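Local coordinates for protein globin (Chloroflexus aurantiacus, PDB 5D1V) that binds heme as a group II truncated hemoglobin of a thermophilic phototrophic bacterium and probably serves to bind or carry oxygen, at residues Arg18-Asp21 and Ile22-Arg26. Numbering follows the deposited sequence.
Sequences RIVD and IFYAR
V20 and Y24, one helical turn apart on helix 13-28, run alongside each other, with V20 CG1 3.8 Å from Y24 CD1. The torsion of V20 (chi1 173°) places CG1 opposite the backbone N, on the flank facing the tyrosine ring. That ring also borders the backbone: V20 O approaches its rim close to the ring plane, 3.7 Å from Y24 CD1. The same oxygen accepts the Y24 N-H, at 2.8 Å from N to O and with an N-H...O angle of 166°, the shortest and straightest of the four i to i+4 bonds from R18-D21 to I22-A25. I22 uses its longer branch differently: CG1, anti to its own carbonyl carbon, runs back along the helix, so that CG1 and CD1 both touch R18 O, CD1 at 3.4 Å. R18 O meanwhile receives I22 N at 3.1 Å. The bonds F23 N to I19 O (3.0 Å) and A25 N to D21 O (3.1 Å) continue the alpha-helical ladder. The ring of F23 makes an edge-to-face (T-shaped) contact with W88, a heme-binding residue. On the exposed side, D21 OD1 forms a salt bridge with K45 of helix 42-55. V20 packs on that same helix, while the Y24 side chain comes within about 4 Å of the heme at nearest approach. Helix 13-28 probably corresponds to the globin B helix, with Y24 consistent with the distal tyrosine of truncated hemoglobins. V20 O, taking the Y24 N-H and lying by the ring rim, together with V20 CG1 probably limits how that ring can sit beside the cofactor.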
ATOM      1  N   ARG A  18       3.160  -9.370  18.656  1.00 13.34           N
ATOM      2  CA  ARG A  18       2.661  -9.925  17.381  1.00 15.25           C
ATOM      3  C   ARG A  18       3.111  -9.046  16.192  1.00 13.82           C
ATOM      4  O   ARG A  18       3.570  -9.569  15.166  1.00 14.67           O
ATOM      5  CB  ARG A  18       1.130 -10.062  17.362  1.00 13.98           C
ATOM      6  CG  ARG A  18       0.567 -11.005  18.431  1.00 23.84           C
ATOM      7  CD  ARG A  18      -0.849 -11.486  18.101  1.00 26.03           C
ATOM      8  NE  ARG A  18      -1.791 -10.388  17.919  1.00 22.53           N
ATOM      9  CZ  ARG A  18      -2.402  -9.756  18.908  1.00 30.65           C
ATOM     10  NH1 ARG A  18      -2.181 -10.101  20.171  1.00 40.99           N
ATOM     11  NH2 ARG A  18      -3.246  -8.776  18.632  1.00 25.45           N
ATOM     12  N   ILE A  19       2.959  -7.733  16.336  1.00 11.89           N
ATOM     13  CA  ILE A  19       3.336  -6.786  15.292  1.00 12.19           C
ATOM     14  C   ILE A  19       4.809  -6.970  14.942  1.00 13.67           C
ATOM     15  O   ILE A  19       5.158  -7.106  13.783  1.00 10.77           O
ATOM     16  CB  ILE A  19       3.055  -5.337  15.734  1.00 13.81           C
ATOM     17  CG1 ILE A  19       1.548  -5.067  15.795  1.00 15.09           C
ATOM     18  CG2 ILE A  19       3.665  -4.357  14.770  1.00 11.79           C
ATOM     19  CD1 ILE A  19       1.185  -3.735  16.462  1.00 15.25           C
ATOM     20  N   VAL A  20       5.672  -6.955  15.952  1.00 14.55           N
ATOM     21  CA  VAL A  20       7.123  -6.926  15.712  1.00  8.79           C
ATOM     22  C   VAL A  20       7.593  -8.282  15.193  1.00 13.17           C
ATOM     23  O   VAL A  20       8.474  -8.327  14.342  1.00 10.85           O
ATOM     24  CB  VAL A  20       7.892  -6.512  16.987  1.00 14.91           C
ATOM     25  CG1 VAL A  20       9.380  -6.654  16.788  1.00 20.48           C
ATOM     26  CG2 VAL A  20       7.551  -5.081  17.368  1.00 12.34           C
ATOM     27  N   ASP A  21       7.004  -9.374  15.677  1.00 14.19           N
ATOM     28  CA  ASP A  21       7.335 -10.699  15.149  1.00 12.46           C
ATOM     29  C   ASP A  21       7.074 -10.747  13.631  1.00 16.24           C
ATOM     30  O   ASP A  21       7.876 -11.273  12.865  1.00 12.45           O
ATOM     31  CB  ASP A  21       6.527 -11.821  15.824  1.00 15.84           C
ATOM     32  CG  ASP A  21       7.025 -12.182  17.230  1.00 18.89           C
ATOM     33  OD1 ASP A  21       8.036 -11.635  17.712  1.00 20.79           O
ATOM     34  OD2 ASP A  21       6.383 -13.048  17.843  1.00 20.90           O
ATOM     35  N   ILE A  22       5.940 -10.222  13.204  1.00 13.89           N
ATOM     36  CA  ILE A  22       5.540 -10.330  11.806  1.00 12.62           C
ATOM     37  C   ILE A  22       6.454  -9.431  10.968  1.00 13.70           C
ATOM     38  O   ILE A  22       6.918  -9.795   9.878  1.00 13.12           O
ATOM     39  CB  ILE A  22       4.061  -9.984  11.651  1.00 12.06           C
ATOM     40  CG1 ILE A  22       3.212 -11.086  12.280  1.00 15.83           C
ATOM     41  CG2 ILE A  22       3.679  -9.861  10.175  1.00 13.95           C
ATOM     42  CD1 ILE A  22       1.745 -10.679  12.458  1.00 24.67           C
ATOM     43  N   PHE A  23       6.717  -8.246  11.501  1.00 10.56           N
ATOM     44  CA  PHE A  23       7.540  -7.258  10.820  1.00  9.32           C
ATOM     45  C   PHE A  23       8.942  -7.844  10.630  1.00 12.96           C
ATOM     46  O   PHE A  23       9.463  -7.842   9.524  1.00 13.10           O
ATOM     47  CB  PHE A  23       7.577  -5.954  11.606  1.00 11.00           C
ATOM     48  CG  PHE A  23       8.553  -4.957  11.073  1.00 14.01           C
ATOM     49  CD1 PHE A  23       8.264  -4.261   9.917  1.00 13.44           C
ATOM     50  CD2 PHE A  23       9.755  -4.719  11.711  1.00 17.82           C
ATOM     51  CE1 PHE A  23       9.137  -3.339   9.409  1.00 10.92           C
ATOM     52  CE2 PHE A  23      10.657  -3.783  11.192  1.00 12.56           C
ATOM     53  CZ  PHE A  23      10.335  -3.105  10.034  1.00  9.78           C
ATOM     54  N   TYR A  24       9.534  -8.372  11.698  1.00 11.00           N
ATOM     55  CA  TYR A  24      10.906  -8.859  11.611  1.00 13.64           C
ATOM     56  C   TYR A  24      11.030 -10.094  10.719  1.00 13.60           C
ATOM     57  O   TYR A  24      12.042 -10.266  10.037  1.00 16.94           O
ATOM     58  CB  TYR A  24      11.456  -9.125  13.008  1.00 16.61           C
ATOM     59  CG  TYR A  24      12.358  -7.992  13.448  1.00 17.08           C
ATOM     60  CD1 TYR A  24      11.841  -6.815  13.950  1.00 13.69           C
ATOM     61  CD2 TYR A  24      13.725  -8.095  13.316  1.00 15.70           C
ATOM     62  CE1 TYR A  24      12.658  -5.768  14.315  1.00 15.48           C
ATOM     63  CE2 TYR A  24      14.555  -7.071  13.680  1.00 12.67           C
ATOM     64  CZ  TYR A  24      14.022  -5.894  14.175  1.00 12.66           C
ATOM     65  OH  TYR A  24      14.863  -4.875  14.551  1.00 15.45           O
ATOM     66  N   ALA A  25       9.995 -10.926  10.677  1.00 13.83           N
ATOM     67  CA  ALA A  25      10.021 -12.086   9.785  1.00 17.02           C
ATOM     68  C   ALA A  25      10.149 -11.623   8.338  1.00 14.85           C
ATOM     69  O   ALA A  25      10.901 -12.205   7.535  1.00 14.27           O
ATOM     70  CB  ALA A  25       8.761 -12.950   9.965  1.00 16.21           C
ATOM     71  N   ARG A  26       9.414 -10.569   8.021  1.00 12.91           N
ATOM     72  CA  ARG A  26       9.425  -9.971   6.700  1.00 13.22           C
ATOM     73  C   ARG A  26      10.754  -9.287   6.417  1.00 20.10           C
ATOM     74  O   ARG A  26      11.301  -9.430   5.340  1.00 18.95           O
ATOM     75  CB  ARG A  26       8.249  -8.987   6.573  1.00 14.64           C
ATOM     76  CG  ARG A  26       6.945  -9.729   6.626  1.00 17.35           C
ATOM     77  CD  ARG A  26       5.745  -8.842   6.665  1.00 29.35           C
ATOM     78  NE  ARG A  26       5.668  -8.173   5.386  1.00 41.45           N
ATOM     79  CZ  ARG A  26       4.752  -8.386   4.454  1.00 25.22           C
ATOM     80  NH1 ARG A  26       3.752  -9.235   4.636  1.00 22.53           N
ATOM     81  NH2 ARG A  26       4.844  -7.709   3.327  1.00 32.32           N
TER